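Local coordinates for putative PLP-dependent aminotransferase (Bacillus cereus ATCC 10987, PDB 3JU7), which probably acts as a pyridoxal phosphate-dependent aminotransferase of the DegT/DnrJ/EryC1 family, although its own substrates are not established, at residues 147-152 / 178-183; 130-135 / 157-162; 53-58 / 204-209; 141-146 / 173-178. All coordinates share one frame; numbering follows the deposited sequence.

How the contacts relate
Contact 2 is the core of the set: strands 130-133 and 159-161 run side by side, wholly buried, joined by backbone bonds and branched aliphatic side chains. Contact 1 holds helix 146-153, which connects those two strands, against the loop before strand 182-186; being only partly buried, it relies on one carboxylate that takes a backbone N-H and a serine hydroxyl. Contact 4 lies between the loop ahead of the same helix and the turn at residues 174-177, a buried aromatic joint sealed by one hydroxyl. Contact 3, about 16 Å from contact 2 between centres, sits at the far edge of the sheet and mixes apolar packing with water and charge. Asp178, shared by contacts 1 and 4, forms a salt bridge with Arg53 of contact 3.

Contact 1: 147-152 / 178-183; sequences EYEELE and DFSGMI
Glu149 reaches out from helix 146-153 to take hold of Ser180. Its CB and CG carry the chain out from the helix, with CG anti to the backbone N (chi1 178°); a bend at chi2 (78°) then brings CD to 3.7 Å from Ser180 CB. One branch, OE1, accepts from Ser180 N at 2.8 Å with a nearly straight N-H (170°) through its syn lone pair, and the same oxygen lies 3.3 Å from Phe179 CD1. The other branch, OE2, accepts from Ser180 OG, though the modelled separation is too short to be trusted. A two-pronged carboxylate suits a site that offers an N-H and a hydroxyl together. The helix lies between strands 130-133 and 159-161 in the chain, and here it packs on the loop that enters strand 182-186 of the large domain's sheet. Tyr148 CB touches Phe179 CE1 at 3.8 Å, and the phenyl ring folds back over its own chain, with Gly181 N 3.3 Å from the plane on one face. Gly181 suits this place because a CB there would run into Phe179 CE2. Glu152 OE2 comes within 3.5 Å of Gly181 CA, while its polar partners are Lys73, in a salt bridge, and Val158 N.

Contact 2: 130-135 / 157-162; sequences VAIVVP and PVVVDA
Pro135 lies against two valines of the neighbouring segment 157-162: its CD is 3.6 Å from Val158 CG1 and its CG is 3.9 Å from Val160 CG2, each side chain crossing the proline at about a right angle. Tyr148 of helix 146-153 packs on Pro135 and Val158, closing this face. On the other face Ile132 CD1, carried outward by an extended chi2 (159°), meets Val159 CG2 at 3.9 Å, and helix 62-73 lies beyond with Ile70 and Ala69. Beta-branched valine and isoleucine suit these strands, since they favour an extended backbone and fill the space between sheet and helices. Between the faces run the backbones, in parallel register around Val133 and Val158. Val133 N donates to Pro157 O at 3.0 Å, and Val133 O in turn accepts from Val159 N at 3.1 Å. Pro135 has no N-H to continue the pattern; Val159 O is instead approached by Val134 CA, a CA-H...O contact of 3.1 Å. Farther on, Pro135 O accepts from Asp161 N at 2.8 Å, with a more bent N-H (144°). Asp161 marks the polar edge: its OD2 bonds to Thr91 OG1 and to N1 of the pyridoxal phosphate-modified lysine at position 191, while OD1 accepts from Ala163 N. Two adjacent parallel strands linked through helix 146-153 form a beta-alpha-beta crossover, and an aspartate on the second strand meeting the cofactor's pyridine nitrogen is a hallmark of the fold type I aminotransferases.

Contact 3: 53-58 / 204-209; sequences RGAVTT and KNEEDI
Ile209 lays its two branches over the backbone of residues 55 and 56. CG2, anti to the backbone N, approaches Val56 O at 3.6 Å and Ala55 CB at 3.9 Å, while CG1, beside the backbone N (chi1 -66°), rests 3.5 Å from Ala55 O. A small alanine suits this place because the helix can come close to the strand. One turn earlier, Glu206 CG extends the apolar patch by touching Ala55 CB at 3.9 Å, and its carboxylate continues toward Gly54. There a water accepts from Gly54 N and donates to Glu206 OE2, bridging the two segments, although the modelled carboxylate-water distance is doubtfully short. Gly54 has a positive phi (93°); a CB there would jam against the preceding carbonyl O and crowd Lys204 CA. At the start of the segments Arg53 and Lys204 cross obliquely, with Lys204 NZ at the guanidinium edge, 3.8 Å from Arg53 NE. These like charges are probably tolerated because Asp178 forms a salt bridge with Arg53 and a long, weak ion pair with Lys204; Arg53 NH1 also bonds to Gln51. Asn205 is the N-cap of the helix, its OD1 accepting from Asp208 N at 2.8 Å. Strand 55-59 is an outermost strand of its sheet, antiparallel to strand 199-203; helix 206-215 follows strand 199-203 and packs on one face, where Ile209 also meets Met182, and helix 36-48 packs against Val56 and Thr57.

Contact 4: 141-146 / 173-178; sequences SWMNLE and MHYGQD
A T-shaped aromatic pair, Trp142 with Tyr175, joins the loop before helix 146-153 to the turn at residues 174-177. The tyrosine presents its edge to the indole: CD1 stands 3.7 Å above the plane of the Trp142 ring, offset toward the rim, with the ring planes at 79°. Trp142 has CG anti to its backbone N (chi1 -163°), and the far end of the indole reaches the other segment, where CH2 lies 3.2 Å from Met173 O, near the ring plane. Met173, modelled as selenomethionine, adds its CE against Trp142 CZ2 at 3.8 Å, the flexible unbranched chain meeting the rim of the wide ring. Both aromatic residues lie in tight turns. Trp142 is the centre of an inverse gamma turn, and residues 174-177 form a type II beta turn whose third residue, Gly176, takes the positive phi (100°) that glycine accepts easily. Beyond the indole, Tyr175 OH donates to Met143 O at 2.6 Å, in the carbonyl plane on a lone pair, so a tyrosine suits both the apolar wall and the buried carbonyl at its end. Leu145 crosses the phenol at about a right angle, with CD2 3.4 Å from Tyr175 OH and CD1 3.9 Å from Gly176 CA. Leu145 also touches Val160 of strand 159-161, while Tyr175 O accepts from the hydroxyl of Tyr185.

Contact 1: 147-152 / 178-183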
loop_
_atom_site.group_PDB
_atom_site.type_symbol
_atom_site.label_atom_id
_atom_site.label_comp_id
_atom_site.label_asym_id
_atom_site.label_seq_id
_atom_site.Cartn_x
_atom_site.Cartn_y
_atom_site.Cartn_z
ATOM N N GLU A 147 23.487 14.089 14.460
ATOM C CA GLU A 147 22.790 15.346 14.678
ATOM C C GLU A 147 21.285 15.137 14.669
ATOM O O GLU A 147 20.552 15.854 15.347
ATOM C CB GLU A 147 23.189 16.386 13.615
ATOM C CG GLU A 147 24.730 16.619 13.424
ATOM C CD GLU A 147 25.393 17.396 14.565
ATOM O OE1 GLU A 147 25.409 16.888 15.715
ATOM O OE2 GLU A 147 25.926 18.507 14.304
ATOM N N TYR A 148 20.827 14.144 13.913
ATOM C CA TYR A 148 19.395 13.808 13.846
ATOM C C TYR A 148 18.956 13.135 15.136
ATOM O O TYR A 148 17.828 13.346 15.634
ATOM C CB TYR A 148 19.092 12.949 12.603
ATOM C CG TYR A 148 19.191 13.801 11.333
ATOM C CD1 TYR A 148 18.232 14.774 11.043
ATOM C CD2 TYR A 148 20.261 13.673 10.464
ATOM C CE1 TYR A 148 18.341 15.581 9.895
ATOM C CE2 TYR A 148 20.378 14.479 9.317
ATOM C CZ TYR A 148 19.433 15.411 9.041
ATOM O OH TYR A 148 19.581 16.205 7.942
ATOM N N GLU A 149 19.864 12.346 15.695
ATOM C CA GLU A 149 19.627 11.740 16.982
ATOM C C GLU A 149 19.512 12.873 18.002
ATOM O O GLU A 149 18.691 12.804 18.938
ATOM C CB GLU A 149 20.761 10.770 17.314
ATOM C CG GLU A 149 20.650 10.098 18.649
ATOM C CD GLU A 149 19.654 8.948 18.682
ATOM O OE1 GLU A 149 19.176 8.488 17.625
ATOM O OE2 GLU A 149 19.370 8.478 19.802
ATOM N N GLU A 150 20.270 13.947 17.775
ATOM C CA GLU A 150 20.259 15.063 18.699
ATOM C C GLU A 150 18.914 15.759 18.687
ATOM O O GLU A 150 18.390 16.137 19.760
ATOM C CB GLU A 150 21.386 16.068 18.391
ATOM C CG GLU A 150 21.746 16.927 19.568
ATOM C CD GLU A 150 22.223 16.085 20.767
ATOM O OE1 GLU A 150 23.072 15.174 20.567
ATOM O OE2 GLU A 150 21.723 16.322 21.896
ATOM N N LEU A 151 18.365 15.918 17.476
ATOM C CA LEU A 151 17.033 16.502 17.274
ATOM C C LEU A 151 15.991 15.682 17.995
ATOM O O LEU A 151 15.109 16.231 18.669
ATOM C CB LEU A 151 16.671 16.626 15.783
ATOM C CG LEU A 151 17.277 17.771 14.967
ATOM C CD1 LEU A 151 16.802 17.711 13.495
ATOM C CD2 LEU A 151 16.960 19.160 15.616
ATOM N N GLU A 152 16.093 14.367 17.877
ATOM C CA GLU A 152 15.142 13.496 18.570
ATOM C C GLU A 152 15.239 13.750 20.075
ATOM O O GLU A 152 14.241 13.970 20.730
ATOM C CB GLU A 152 15.402 12.017 18.255
ATOM C CG GLU A 152 14.751 11.513 16.952
ATOM C CD GLU A 152 13.329 11.038 17.144
ATOM O OE1 GLU A 152 12.989 10.650 18.276
ATOM O OE2 GLU A 152 12.544 11.039 16.160
ATOM N N ASP A 178 20.555 1.616 15.879
ATOM C CA ASP A 178 20.318 2.278 17.152
ATOM C C ASP A 178 19.707 3.674 17.033
ATOM O O ASP A 178 19.619 4.373 18.016
ATOM C CB ASP A 178 21.608 2.348 18.011
ATOM C CG ASP A 178 22.134 0.961 18.414
ATOM O OD1 ASP A 178 21.396 -0.023 18.265
ATOM O OD2 ASP A 178 23.302 0.845 18.862
ATOM N N PHE A 179 19.272 4.093 15.852
ATOM C CA PHE A 179 18.670 5.417 15.730
ATOM C C PHE A 179 17.340 5.472 16.503
ATOM O O PHE A 179 16.498 4.540 16.422
ATOM C CB PHE A 179 18.447 5.728 14.282
ATOM C CG PHE A 179 17.927 7.114 14.009
ATOM C CD1 PHE A 179 18.669 8.241 14.367
ATOM C CD2 PHE A 179 16.749 7.279 13.319
ATOM C CE1 PHE A 179 18.231 9.526 14.060
ATOM C CE2 PHE A 179 16.289 8.562 12.962
ATOM C CZ PHE A 179 17.018 9.689 13.346
ATOM N N SER A 180 17.157 6.563 17.247
ATOM C CA SER A 180 15.947 6.754 18.033
ATOM C C SER A 180 14.713 7.009 17.205
ATOM O O SER A 180 13.628 6.659 17.627
ATOM C CB SER A 180 16.119 7.938 18.956
ATOM O OG SER A 180 17.121 7.629 19.874
ATOM N N GLY A 181 14.875 7.684 16.069
ATOM C CA GLY A 181 13.754 7.944 15.182
ATOM C C GLY A 181 13.403 6.708 14.384
ATOM O O GLY A 181 13.608 5.571 14.833
HETATM N N MSE A 182 12.873 6.931 13.190
HETATM C CA MSE A 182 12.532 5.831 12.302
HETATM C C MSE A 182 13.307 5.953 11.006
HETATM O O MSE A 182 13.612 7.064 10.573
HETATM C CB MSE A 182 11.035 5.813 12.036
HETATM C CG MSE A 182 10.342 5.112 13.148
HETATM SE SE MSE A 182 8.439 5.073 13.190
HETATM C CE MSE A 182 8.442 3.471 14.285
ATOM N N ILE A 183 13.662 4.796 10.449
ATOM C CA ILE A 183 14.308 4.699 9.142
ATOM C C ILE A 183 13.414 3.870 8.215
ATOM O O ILE A 183 12.974 2.775 8.569
ATOM C CB ILE A 183 15.728 4.095 9.260
ATOM C CG1 ILE A 183 16.455 4.799 10.437
ATOM C CG2 ILE A 183 16.433 4.201 7.954
ATOM C CD1 ILE A 183 17.876 5.101 10.305
#

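Contact 2: 130-135 / 157-162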
loop_
_atom_site.group_PDB
_atom_site.type_symbol
_atom_site.label_atom_id
_atom_site.label_comp_id
_atom_site.label_asym_id
_atom_site.label_seq_id
_atom_site.Cartn_x
_atom_site.Cartn_y
_atom_site.Cartn_z
ATOM N N VAL A 130 7.221 23.429 13.233
ATOM C CA VAL A 130 7.871 22.228 12.732
ATOM C C VAL A 130 7.107 21.014 13.243
ATOM O O VAL A 130 6.932 20.861 14.449
ATOM C CB VAL A 130 9.329 22.158 13.146
ATOM C CG1 VAL A 130 9.941 20.939 12.562
ATOM C CG2 VAL A 130 10.044 23.408 12.645
ATOM N N ALA A 131 6.590 20.193 12.331
ATOM C CA ALA A 131 5.900 18.987 12.737
ATOM C C ALA A 131 6.859 17.808 12.728
ATOM O O ALA A 131 6.707 16.878 13.529
ATOM C CB ALA A 131 4.725 18.685 11.827
ATOM N N ILE A 132 7.801 17.837 11.791
ATOM C CA ILE A 132 8.719 16.714 11.577
ATOM C C ILE A 132 9.873 17.096 10.650
ATOM O O ILE A 132 9.783 18.041 9.869
ATOM C CB ILE A 132 7.939 15.487 11.016
ATOM C CG1 ILE A 132 8.717 14.177 11.230
ATOM C CG2 ILE A 132 7.452 15.742 9.586
ATOM C CD1 ILE A 132 7.840 12.951 11.184
ATOM N N VAL A 133 10.965 16.367 10.777
ATOM C CA VAL A 133 12.114 16.506 9.920
ATOM C C VAL A 133 12.326 15.164 9.212
ATOM O O VAL A 133 12.354 14.111 9.856
ATOM C CB VAL A 133 13.382 16.894 10.743
ATOM C CG1 VAL A 133 14.618 16.793 9.888
ATOM C CG2 VAL A 133 13.213 18.312 11.380
ATOM N N VAL A 134 12.493 15.209 7.894
ATOM C CA VAL A 134 12.572 13.997 7.083
ATOM C C VAL A 134 13.776 14.121 6.149
ATOM O O VAL A 134 13.646 14.563 5.003
ATOM C CB VAL A 134 11.256 13.784 6.300
ATOM C CG1 VAL A 134 11.242 12.431 5.539
ATOM C CG2 VAL A 134 10.063 13.893 7.250
ATOM N N PRO A 135 14.961 13.755 6.644
ATOM C CA PRO A 135 16.120 13.773 5.758
ATOM C C PRO A 135 16.109 12.566 4.827
ATOM O O PRO A 135 15.463 11.528 5.125
ATOM C CB PRO A 135 17.313 13.709 6.727
ATOM C CG PRO A 135 16.779 13.026 7.910
ATOM C CD PRO A 135 15.319 13.311 8.005
ATOM N N PRO A 157 10.958 15.267 16.072
ATOM C CA PRO A 157 10.898 13.955 15.445
ATOM C C PRO A 157 11.554 13.883 14.067
ATOM O O PRO A 157 11.367 14.759 13.242
ATOM C CB PRO A 157 9.373 13.678 15.310
ATOM C CG PRO A 157 8.715 14.938 15.444
ATOM C CD PRO A 157 9.620 15.869 16.208
ATOM N N VAL A 158 12.287 12.799 13.833
ATOM C CA VAL A 158 12.982 12.563 12.576
ATOM C C VAL A 158 12.635 11.188 12.022
ATOM O O VAL A 158 12.675 10.184 12.737
ATOM C CB VAL A 158 14.481 12.580 12.778
ATOM C CG1 VAL A 158 15.172 12.250 11.457
ATOM C CG2 VAL A 158 14.920 13.905 13.451
ATOM N N VAL A 159 12.245 11.170 10.758
ATOM C CA VAL A 159 11.998 9.956 10.035
ATOM C C VAL A 159 12.897 10.084 8.826
ATOM O O VAL A 159 12.745 11.021 7.978
ATOM C CB VAL A 159 10.525 9.795 9.596
ATOM C CG1 VAL A 159 10.432 8.691 8.552
ATOM C CG2 VAL A 159 9.587 9.521 10.799
ATOM N N VAL A 160 13.820 9.136 8.732
ATOM C CA VAL A 160 14.853 9.156 7.678
ATOM C C VAL A 160 14.413 8.319 6.488
ATOM O O VAL A 160 14.130 7.111 6.650
ATOM C CB VAL A 160 16.178 8.596 8.206
ATOM C CG1 VAL A 160 17.209 8.458 7.068
ATOM C CG2 VAL A 160 16.697 9.462 9.371
ATOM N N ASP A 161 14.278 8.973 5.329
ATOM C CA ASP A 161 14.087 8.276 4.051
ATOM C C ASP A 161 15.432 7.725 3.558
ATOM O O ASP A 161 16.267 8.441 3.034
ATOM C CB ASP A 161 13.469 9.212 3.005
ATOM C CG ASP A 161 13.127 8.513 1.694
ATOM O OD1 ASP A 161 13.691 7.438 1.397
ATOM O OD2 ASP A 161 12.313 9.067 0.917
ATOM N N ALA A 162 15.612 6.429 3.737
ATOM C CA ALA A 162 16.773 5.699 3.282
ATOM C C ALA A 162 16.283 4.648 2.286
ATOM O O ALA A 162 16.766 3.523 2.281
ATOM C CB ALA A 162 17.482 5.037 4.492
#

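Contact 3: 53-58 / 204-209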
loop_
_atom_site.group_PDB
_atom_site.type_symbol
_atom_site.label_atom_id
_atom_site.label_comp_id
_atom_site.label_asym_id
_atom_site.label_seq_id
_atom_site.Cartn_x
_atom_site.Cartn_y
_atom_site.Cartn_z
ATOM N N ARG A 53 19.210 -5.355 18.115
ATOM C CA ARG A 53 18.925 -4.194 18.907
ATOM C C ARG A 53 17.978 -3.318 18.076
ATOM O O ARG A 53 18.295 -2.948 16.926
ATOM C CB ARG A 53 20.203 -3.416 19.219
ATOM C CG ARG A 53 21.269 -4.183 19.938
ATOM C CD ARG A 53 22.218 -3.222 20.691
ATOM N NE ARG A 53 22.886 -2.281 19.790
ATOM C CZ ARG A 53 23.974 -2.566 19.071
ATOM N NH1 ARG A 53 24.537 -3.782 19.117
ATOM N NH2 ARG A 53 24.510 -1.638 18.291
ATOM N N GLY A 54 16.848 -2.980 18.690
ATOM C CA GLY A 54 15.761 -2.302 18.020
ATOM C C GLY A 54 14.756 -3.317 17.472
ATOM O O GLY A 54 14.709 -4.485 17.903
ATOM N N ALA A 55 13.968 -2.858 16.509
ATOM C CA ALA A 55 12.896 -3.643 15.947
ATOM C C ALA A 55 12.606 -3.161 14.541
ATOM O O ALA A 55 12.817 -1.981 14.204
ATOM C CB ALA A 55 11.635 -3.533 16.806
ATOM N N VAL A 56 12.071 -4.070 13.734
ATOM C CA VAL A 56 11.670 -3.725 12.391
ATOM C C VAL A 56 10.229 -4.166 12.108
ATOM O O VAL A 56 9.677 -5.116 12.746
ATOM C CB VAL A 56 12.594 -4.397 11.325
ATOM C CG1 VAL A 56 14.086 -3.932 11.462
ATOM C CG2 VAL A 56 12.451 -5.896 11.414
ATOM N N THR A 57 9.613 -3.495 11.129
ATOM C CA THR A 57 8.408 -4.049 10.551
ATOM C C THR A 57 8.445 -3.947 9.036
ATOM O O THR A 57 8.907 -2.936 8.482
ATOM C CB THR A 57 7.138 -3.386 11.097
ATOM O OG1 THR A 57 6.025 -4.164 10.657
ATOM C CG2 THR A 57 7.004 -1.861 10.602
ATOM N N THR A 58 7.969 -4.990 8.353
ATOM C CA THR A 58 7.795 -4.896 6.897
ATOM C C THR A 58 6.598 -3.987 6.613
ATOM O O THR A 58 5.769 -3.782 7.493
ATOM C CB THR A 58 7.586 -6.250 6.255
ATOM O OG1 THR A 58 6.409 -6.863 6.803
ATOM C CG2 THR A 58 8.815 -7.184 6.500
ATOM N N LYS A 204 15.209 1.980 16.882
ATOM C CA LYS A 204 15.673 1.479 18.151
ATOM C C LYS A 204 14.463 1.401 19.101
ATOM O O LYS A 204 14.455 0.593 20.036
ATOM C CB LYS A 204 16.757 2.388 18.679
ATOM C CG LYS A 204 17.293 2.015 20.046
ATOM C CD LYS A 204 18.023 0.709 20.040
ATOM C CE LYS A 204 18.817 0.546 21.345
ATOM N NZ LYS A 204 19.988 -0.315 21.146
ATOM N N ASN A 205 13.434 2.216 18.831
ATOM C CA ASN A 205 12.255 2.265 19.687
ATOM C C ASN A 205 11.252 1.171 19.345
ATOM O O ASN A 205 10.460 1.294 18.408
ATOM C CB ASN A 205 11.613 3.636 19.597
ATOM C CG ASN A 205 10.532 3.835 20.633
ATOM O OD1 ASN A 205 9.643 2.984 20.835
ATOM N ND2 ASN A 205 10.573 4.989 21.277
ATOM N N GLU A 206 11.284 0.101 20.123
ATOM C CA GLU A 206 10.486 -1.089 19.853
ATOM C C GLU A 206 9.008 -0.822 19.976
ATOM O O GLU A 206 8.238 -1.256 19.130
ATOM C CB GLU A 206 10.898 -2.228 20.791
ATOM C CG GLU A 206 12.363 -2.659 20.585
ATOM C CD GLU A 206 12.788 -3.802 21.483
ATOM O OE1 GLU A 206 11.937 -4.645 21.858
ATOM O OE2 GLU A 206 13.991 -3.866 21.819
ATOM N N GLU A 207 8.604 -0.090 21.009
ATOM C CA GLU A 207 7.196 0.267 21.182
ATOM C C GLU A 207 6.665 1.012 19.956
ATOM O O GLU A 207 5.581 0.706 19.481
ATOM C CB GLU A 207 7.006 1.139 22.438
ATOM C CG GLU A 207 7.265 0.433 23.782
ATOM N N ASP A 208 7.419 1.967 19.414
ATOM C CA ASP A 208 6.969 2.674 18.200
ATOM C C ASP A 208 6.732 1.727 17.016
ATOM O O ASP A 208 5.756 1.859 16.291
ATOM C CB ASP A 208 7.979 3.742 17.776
ATOM C CG ASP A 208 8.046 4.929 18.748
ATOM O OD1 ASP A 208 7.136 5.079 19.608
ATOM O OD2 ASP A 208 9.036 5.695 18.655
ATOM N N ILE A 209 7.636 0.783 16.833
ATOM C CA ILE A 209 7.493 -0.250 15.805
ATOM C C ILE A 209 6.256 -1.097 16.050
ATOM O O ILE A 209 5.540 -1.388 15.113
ATOM C CB ILE A 209 8.751 -1.157 15.725
ATOM C CG1 ILE A 209 9.945 -0.307 15.239
ATOM C CG2 ILE A 209 8.513 -2.404 14.832
ATOM C CD1 ILE A 209 9.882 0.142 13.838
HETATM O O HOH W 1 16.338 -4.359 21.464
#

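Contact 4: 141-146 / 173-178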
loop_
_atom_site.group_PDB
_atom_site.type_symbol
_atom_site.label_atom_id
_atom_site.label_comp_id
_atom_site.label_asym_id
_atom_site.label_seq_id
_atom_site.Cartn_x
_atom_site.Cartn_y
_atom_site.Cartn_z
ATOM N N SER A 141 23.509 6.250 0.663
ATOM C CA SER A 141 24.819 6.563 1.177
ATOM C C SER A 141 24.770 6.714 2.673
ATOM O O SER A 141 23.692 6.683 3.301
ATOM C CB SER A 141 25.329 7.850 0.518
ATOM O OG SER A 141 24.526 8.940 0.887
ATOM N N TRP A 142 25.947 6.900 3.240
ATOM C CA TRP A 142 26.084 6.948 4.665
ATOM C C TRP A 142 25.972 8.366 5.186
ATOM O O TRP A 142 26.970 9.022 5.450
ATOM C CB TRP A 142 27.410 6.338 5.038
ATOM C CG TRP A 142 27.531 5.974 6.431
ATOM C CD1 TRP A 142 28.062 6.728 7.433
ATOM C CD2 TRP A 142 27.180 4.712 7.003
ATOM N NE1 TRP A 142 28.055 6.013 8.596
ATOM C CE2 TRP A 142 27.514 4.776 8.371
ATOM C CE3 TRP A 142 26.622 3.532 6.488
ATOM C CZ2 TRP A 142 27.280 3.718 9.248
ATOM C CZ3 TRP A 142 26.384 2.479 7.348
ATOM C CH2 TRP A 142 26.711 2.576 8.729
HETATM N N MSE A 143 24.735 8.830 5.304
HETATM C CA MSE A 143 24.425 10.127 5.920
HETATM C C MSE A 143 24.423 9.920 7.411
HETATM O O MSE A 143 23.555 9.236 7.961
HETATM C CB MSE A 143 23.069 10.623 5.478
HETATM C CG MSE A 143 22.671 11.947 6.094
HETATM SE SE MSE A 143 20.907 12.433 5.508
HETATM C CE MSE A 143 19.833 11.150 6.530
ATOM N N ASN A 144 25.414 10.499 8.075
ATOM C CA ASN A 144 25.596 10.294 9.487
ATOM C C ASN A 144 24.395 10.822 10.253
ATOM O O ASN A 144 23.883 11.878 9.915
ATOM C CB ASN A 144 26.857 11.000 9.968
ATOM C CG ASN A 144 27.343 10.448 11.283
ATOM O OD1 ASN A 144 26.810 10.781 12.367
ATOM N ND2 ASN A 144 28.361 9.570 11.205
ATOM N N LEU A 145 23.972 10.103 11.299
ATOM C CA LEU A 145 22.724 10.417 12.012
ATOM C C LEU A 145 22.899 11.012 13.414
ATOM O O LEU A 145 21.898 11.208 14.108
ATOM C CB LEU A 145 21.828 9.164 12.091
ATOM C CG LEU A 145 21.353 8.638 10.740
ATOM C CD1 LEU A 145 20.576 7.355 10.914
ATOM C CD2 LEU A 145 20.508 9.704 10.048
ATOM N N GLU A 146 24.147 11.293 13.825
ATOM C CA GLU A 146 24.426 11.918 15.126
ATOM C C GLU A 146 23.567 13.165 15.406
ATOM O O GLU A 146 22.983 13.276 16.444
ATOM C CB GLU A 146 25.909 12.308 15.231
HETATM N N MSE A 173 28.724 -1.941 10.528
HETATM C CA MSE A 173 27.461 -1.553 11.113
HETATM C C MSE A 173 26.494 -1.253 9.990
HETATM O O MSE A 173 26.879 -0.635 8.989
HETATM C CB MSE A 173 27.655 -0.345 12.022
HETATM C CG MSE A 173 26.465 0.593 12.121
HETATM SE SE MSE A 173 26.763 1.887 13.509
HETATM C CE MSE A 173 25.885 3.392 12.718
ATOM N N HIS A 174 25.240 -1.686 10.162
ATOM C CA HIS A 174 24.216 -1.415 9.177
ATOM C C HIS A 174 23.730 0.027 9.331
ATOM O O HIS A 174 23.586 0.529 10.440
ATOM C CB HIS A 174 23.055 -2.392 9.290
ATOM C CG HIS A 174 22.051 -2.250 8.188
ATOM N ND1 HIS A 174 20.911 -1.494 8.318
ATOM C CD2 HIS A 174 22.032 -2.742 6.929
ATOM C CE1 HIS A 174 20.230 -1.532 7.189
ATOM N NE2 HIS A 174 20.890 -2.284 6.330
ATOM N N TYR A 175 23.469 0.677 8.207
ATOM C CA TYR A 175 22.978 2.033 8.221
ATOM C C TYR A 175 21.704 2.151 9.044
ATOM O O TYR A 175 20.751 1.417 8.776
ATOM C CB TYR A 175 22.669 2.517 6.808
ATOM C CG TYR A 175 22.277 3.956 6.859
ATOM C CD1 TYR A 175 23.248 4.931 6.982
ATOM C CD2 TYR A 175 20.951 4.346 6.878
ATOM C CE1 TYR A 175 22.933 6.244 7.078
ATOM C CE2 TYR A 175 20.612 5.703 6.978
ATOM C CZ TYR A 175 21.626 6.639 7.084
ATOM O OH TYR A 175 21.371 7.989 7.191
ATOM N N GLY A 176 21.721 3.077 10.012
ATOM C CA GLY A 176 20.583 3.406 10.872
ATOM C C GLY A 176 20.589 2.784 12.269
ATOM O O GLY A 176 19.708 3.065 13.094
ATOM N N GLN A 177 21.583 1.942 12.526
ATOM C CA GLN A 177 21.651 1.151 13.764
ATOM C C GLN A 177 21.442 2.044 14.980
ATOM O O GLN A 177 22.061 3.118 15.071
ATOM C CB GLN A 177 23.000 0.435 13.841
ATOM C CG GLN A 177 23.235 -0.438 15.118
ATOM C CD GLN A 177 22.356 -1.676 15.123
ATOM O OE1 GLN A 177 22.440 -2.500 14.205
ATOM N NE2 GLN A 177 21.464 -1.790 16.122
ATOM N N ASP A 178 20.555 1.616 15.879
ATOM C CA ASP A 178 20.318 2.278 17.152
ATOM C C ASP A 178 19.707 3.674 17.033
ATOM O O ASP A 178 19.619 4.373 18.016
ATOM C CB ASP A 178 21.608 2.348 18.011
ATOM C CG ASP A 178 22.134 0.961 18.414
ATOM O OD1 ASP A 178 21.396 -0.023 18.265
ATOM O OD2 ASP A 178 23.302 0.845 18.862
#